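Fructooligosaccharide ABC transporter substrate-binding protein FusA (Streptococcus pneumoniae, PDB 5G5Y) binds short- and long-chain fructooligosaccharides, preferring tetrasaccharides and larger, as the solute-binding component of the FusABC-MsmK ABC transporter that imports them. Local coordinates at residues Asp60-Asp65 with Lys309-Ser314; Phe7-Ser12 with Trp38-Ser43. All blocks are in the same frame, centred on the assembly; numbering follows the deposited sequence.

Both contacts belong to one four-stranded mixed sheet, ordered 34-41, 3-10, 61-63, 310-312. Contact 2 is the parallel pair on one side of it and contact 1 the antiparallel pair on the other; strands 3-10 and 61-63 are neighbours, so the two meet directly, with Met-310 CE and Ala-61 CB packed on the Phe-7 ring. More of the residues of contact 1 are buried in the protein, and it packs mostly aliphatic and sulfur-bearing side chains, turning polar at Asn-64 and the substrate-binding Lys-309. Contact 2, only partly buried, has an aromatic start at Phe-7 and Trp-38 and a polar finish at Ser-11, Asn-40 and Gln-42.

Contact 1 (Asp60-Asp65 with Lys309-Ser314); sequences DAIHND and KMVITS
Asn-64 N gives its hydrogen to Lys-309 O over 2.8 Å, from above the carbonyl plane and with a bent N-H...O angle of 137°. Beyond their backbones, the two side chains run side by side in the same direction, and one water joins their ends: it donates to Asn-64 OD1 (2.6 Å) and accepts from Lys-309 NZ. OD1 also takes the N-H of Gly-382, while ND2 reaches Ala-10 O, so both ends of the amide are held beside Lys-309, an experimentally established substrate-binding residue.

Further along, Ile-62 and Val-311 form the antiparallel hydrogen-bonded pair, with Ile-62 N to Val-311 O at 3.0 Å and Val-311 N to Ile-62 O at 3.1 Å. Thr-313 N closes the row with a longer bond to Asp-60 O.

On the face carrying Ala-61, His-63 and Met-310, the methionine crosses His-63 obliquely. Its chain bends at chi2 (134°), the torsion that places SD at the edge of the imidazole, 3.9 Å from His-63 CD2, and CE rests on Ala-61 CB at 3.6 Å. ND1 of the same ring is hydrogen-bonded to Thr-9 OG1, and Trp-38 meets the ring edge-to-face. On the opposite face Val-311 CG2 touches Ile-62 CB at 3.8 Å.

Lys-309 and Met-310 both face Phe-119 in a classic beta bulge. Strand 3-10 flanks strand 61-63, helix 319-329 covers Met-310 and Ile-312, and helix 45-55 packs on Ile-62, where Arg-49 forms a salt bridge with Asp-65.

Contact 2 (Phe7-Ser12 with Trp38-Ser43); sequences FMTASS and WTNYQS
Phe-7 turns the edge of its ring toward the face of the Trp-38 six-membered ring in an offset edge-to-face pair, planes at 72° and centroids 5.7 Å apart. Thr-9 meets the same indole: its CG2, between the backbone N and the carbonyl carbon, comes within 3.4 Å of Trp-38 CE3, while OG1 stands anti to the backbone N (chi1 -168°), on the side of its partner His-63.

On the other face Met-8 crosses Tyr-41 obliquely. Its SD sits at the ring edge, 3.9 Å from Tyr-41 CE2, in a Met-aromatic contact, and the phenol OH is hydrogen-bonded to Asp-52 OD2.

Between these faces the parallel strands are joined by Thr-39 N to Phe-7 O, Thr-9 N to Thr-39 O (2.7 Å) and Tyr-41 N to Thr-9 O. At the C-terminal end of the strands, Ser-11 OG donates in the carbonyl plane to a lone pair of Asn-40 OD1 at 2.7 Å, and accepts from Gln-42 NE2 at 3.1 Å. Lys-17 holds both amides, NZ at Gln-42 OE1 and O at Asn-40 ND2.

This is the strand pair of a beta-alpha-beta unit, its crossover helix being 23-32. A hydroxyl that both gives and receives ties the two polar side chains together as the strands give way to loops; the Ser-12 side chain lies about 5 Å from that of substrate-binding Glu-379.

Contact 1 (Asp60-Asp65 with Lys309-Ser314)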
# COMPACT_ATOMS: atom_id res chain seq x y z
N ASP A 60 17.27 -19.24 15.05
CA ASP A 60 16.72 -20.32 14.20
C ASP A 60 15.91 -19.74 13.02
O ASP A 60 15.82 -20.36 11.95
CB ASP A 60 15.85 -21.24 15.03
CG ASP A 60 16.63 -22.05 16.01
OD1 ASP A 60 17.68 -22.60 15.58
OD2 ASP A 60 16.21 -22.15 17.20
N ALA A 61 15.33 -18.55 13.23
CA ALA A 61 14.51 -17.84 12.23
C ALA A 61 14.42 -16.38 12.58
O ALA A 61 14.64 -16.00 13.74
CB ALA A 61 13.12 -18.42 12.18
N ILE A 62 14.13 -15.54 11.57
CA ILE A 62 13.93 -14.10 11.79
C ILE A 62 12.44 -13.88 11.47
O ILE A 62 12.02 -14.09 10.34
CB ILE A 62 14.83 -13.27 10.87
CG1 ILE A 62 16.31 -13.61 11.12
CG2 ILE A 62 14.57 -11.77 11.07
CD1 ILE A 62 17.26 -12.96 10.11
N HIS A 63 11.69 -13.49 12.49
CA HIS A 63 10.24 -13.32 12.49
C HIS A 63 9.90 -11.84 12.33
O HIS A 63 10.54 -10.98 12.94
CB HIS A 63 9.72 -13.88 13.78
CG HIS A 63 8.27 -13.67 14.04
ND1 HIS A 63 7.81 -12.55 14.69
CD2 HIS A 63 7.20 -14.46 13.84
CE1 HIS A 63 6.50 -12.64 14.84
NE2 HIS A 63 6.11 -13.80 14.35
N ASN A 64 8.90 -11.55 11.51
CA ASN A 64 8.46 -10.17 11.27
C ASN A 64 9.57 -9.34 10.63
O ASN A 64 9.75 -8.18 10.92
CB ASN A 64 7.91 -9.55 12.58
CG ASN A 64 6.84 -8.51 12.34
OD1 ASN A 64 6.08 -8.59 11.37
ND2 ASN A 64 6.74 -7.54 13.25
N ASP A 65 10.26 -9.97 9.71
CA ASP A 65 11.52 -9.48 9.18
C ASP A 65 11.48 -8.29 8.21
O ASP A 65 12.43 -7.47 8.20
CB ASP A 65 12.21 -10.63 8.44
CG ASP A 65 13.64 -10.28 7.97
OD1 ASP A 65 14.30 -9.32 8.52
OD2 ASP A 65 14.10 -10.98 7.04
N LYS A 309 8.01 -11.90 5.73
CA LYS A 309 7.84 -11.69 7.14
C LYS A 309 8.40 -12.83 7.99
O LYS A 309 8.14 -12.86 9.19
CB LYS A 309 6.37 -11.45 7.46
CG LYS A 309 5.83 -10.13 7.01
CD LYS A 309 6.51 -8.90 7.60
CE LYS A 309 5.90 -7.66 6.98
NZ LYS A 309 6.13 -6.50 7.85
N MET A 310 9.12 -13.76 7.38
CA MET A 310 9.88 -14.78 8.12
C MET A 310 10.81 -15.49 7.19
O MET A 310 10.41 -15.86 6.11
CB MET A 310 8.97 -15.83 8.73
CG MET A 310 9.65 -16.72 9.75
SD MET A 310 8.59 -16.88 11.18
CE MET A 310 9.52 -18.05 12.21
N VAL A 311 12.07 -15.64 7.61
CA VAL A 311 13.06 -16.47 6.94
C VAL A 311 13.63 -17.50 7.94
O VAL A 311 13.59 -17.30 9.15
CB VAL A 311 14.21 -15.67 6.35
CG1 VAL A 311 13.74 -14.75 5.22
CG2 VAL A 311 14.94 -14.84 7.40
N ILE A 312 14.13 -18.61 7.43
CA ILE A 312 14.70 -19.65 8.25
C ILE A 312 16.20 -19.65 7.98
O ILE A 312 16.63 -19.69 6.80
CB ILE A 312 14.07 -21.00 7.92
CG1 ILE A 312 12.59 -21.00 8.37
CG2 ILE A 312 14.88 -22.14 8.58
CD1 ILE A 312 11.86 -22.30 8.02
N THR A 313 17.00 -19.63 9.04
CA THR A 313 18.45 -19.54 8.87
C THR A 313 19.10 -20.88 8.66
O THR A 313 18.54 -21.94 9.00
CB THR A 313 19.16 -18.90 10.07
OG1 THR A 313 19.05 -19.80 11.18
CG2 THR A 313 18.54 -17.59 10.42
N SER A 314 20.34 -20.81 8.17
CA SER A 314 21.15 -22.02 7.97
C SER A 314 21.59 -22.75 9.24
O SER A 314 22.14 -23.85 9.12
CB SER A 314 22.42 -21.67 7.17
OG SER A 314 23.19 -20.77 7.92
O HOH W 1 4.64 -7.03 9.87

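Contact 2 (Phe7-Ser12 with Trp38-Ser43)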
# COMPACT_ATOMS: atom_id res chain seq x y z
N PHE A 7 13.92 -17.21 18.04
CA PHE A 7 13.50 -16.33 16.95
C PHE A 7 13.94 -14.91 17.25
O PHE A 7 13.66 -14.40 18.34
CB PHE A 7 11.97 -16.30 16.81
CG PHE A 7 11.33 -17.57 16.28
CD1 PHE A 7 12.07 -18.59 15.69
CD2 PHE A 7 9.94 -17.68 16.27
CE1 PHE A 7 11.45 -19.73 15.18
CE2 PHE A 7 9.33 -18.83 15.78
CZ PHE A 7 10.09 -19.84 15.22
N MET A 8 14.53 -14.24 16.26
CA MET A 8 14.68 -12.78 16.29
C MET A 8 13.36 -12.19 15.79
O MET A 8 12.72 -12.77 14.89
CB MET A 8 15.80 -12.33 15.39
CG MET A 8 16.12 -10.82 15.42
SD MET A 8 17.10 -10.31 14.01
CE MET A 8 18.51 -11.37 14.08
N THR A 9 12.92 -11.09 16.39
CA THR A 9 11.70 -10.44 15.95
C THR A 9 11.78 -8.92 16.05
O THR A 9 12.68 -8.38 16.67
CB THR A 9 10.47 -10.99 16.73
OG1 THR A 9 9.25 -10.56 16.10
CG2 THR A 9 10.46 -10.58 18.20
N ALA A 10 10.81 -8.28 15.40
CA ALA A 10 10.62 -6.86 15.44
C ALA A 10 9.24 -6.59 16.05
O ALA A 10 8.23 -7.23 15.70
CB ALA A 10 10.68 -6.29 14.03
N SER A 11 9.17 -5.65 16.96
CA SER A 11 7.89 -5.26 17.55
C SER A 11 7.88 -3.79 17.88
O SER A 11 8.91 -3.14 17.93
CB SER A 11 7.55 -6.09 18.79
OG SER A 11 8.48 -5.85 19.85
N SER A 12 6.70 -3.28 18.15
CA SER A 12 6.51 -1.88 18.55
C SER A 12 7.10 -1.64 19.95
O SER A 12 6.98 -2.50 20.83
CB SER A 12 5.02 -1.52 18.56
OG SER A 12 4.75 -0.35 19.32
N TRP A 38 12.70 -15.32 22.45
CA TRP A 38 12.72 -14.18 21.52
C TRP A 38 13.92 -13.29 21.70
O TRP A 38 14.31 -12.98 22.85
CB TRP A 38 11.49 -13.30 21.66
CG TRP A 38 10.21 -13.99 21.44
CD1 TRP A 38 9.43 -14.59 22.39
CD2 TRP A 38 9.55 -14.22 20.18
NE1 TRP A 38 8.34 -15.15 21.81
CE2 TRP A 38 8.38 -14.93 20.46
CE3 TRP A 38 9.84 -13.87 18.85
CZ2 TRP A 38 7.48 -15.34 19.44
CZ3 TRP A 38 8.94 -14.28 17.84
CH2 TRP A 38 7.78 -14.98 18.15
N THR A 39 14.46 -12.82 20.56
CA THR A 39 15.39 -11.69 20.53
C THR A 39 14.57 -10.59 19.91
O THR A 39 14.36 -10.60 18.68
CB THR A 39 16.67 -11.99 19.71
OG1 THR A 39 17.38 -13.05 20.33
CG2 THR A 39 17.60 -10.77 19.63
N ASN A 40 14.08 -9.67 20.73
CA ASN A 40 13.11 -8.71 20.31
C ASN A 40 13.70 -7.31 20.16
O ASN A 40 13.98 -6.65 21.17
CB ASN A 40 11.98 -8.68 21.34
CG ASN A 40 10.84 -7.77 20.97
OD1 ASN A 40 10.63 -7.44 19.80
ND2 ASN A 40 10.08 -7.36 21.97
N TYR A 41 13.85 -6.87 18.90
CA TYR A 41 14.36 -5.52 18.63
C TYR A 41 13.23 -4.56 18.35
O TYR A 41 12.47 -4.73 17.39
CB TYR A 41 15.36 -5.55 17.49
CG TYR A 41 16.57 -6.40 17.75
CD1 TYR A 41 17.29 -6.31 18.97
CD2 TYR A 41 17.07 -7.25 16.76
CE1 TYR A 41 18.42 -7.08 19.18
CE2 TYR A 41 18.19 -8.02 16.95
CZ TYR A 41 18.89 -7.93 18.16
OH TYR A 41 20.03 -8.72 18.32
N GLN A 42 13.09 -3.55 19.20
CA GLN A 42 11.97 -2.66 19.17
C GLN A 42 12.28 -1.32 18.53
O GLN A 42 11.41 -0.48 18.41
CB GLN A 42 11.42 -2.49 20.59
CG GLN A 42 10.86 -3.82 21.09
CD GLN A 42 10.10 -3.73 22.37
OE1 GLN A 42 10.70 -3.49 23.40
NE2 GLN A 42 8.80 -4.00 22.35
N SER A 43 13.52 -1.13 18.09
CA SER A 43 13.92 0.06 17.35
C SER A 43 15.15 -0.35 16.57
O SER A 43 15.87 -1.27 16.98
CB SER A 43 14.24 1.22 18.32
OG SER A 43 15.48 0.97 19.00
O HOH W 2 11.35 -2.96 15.50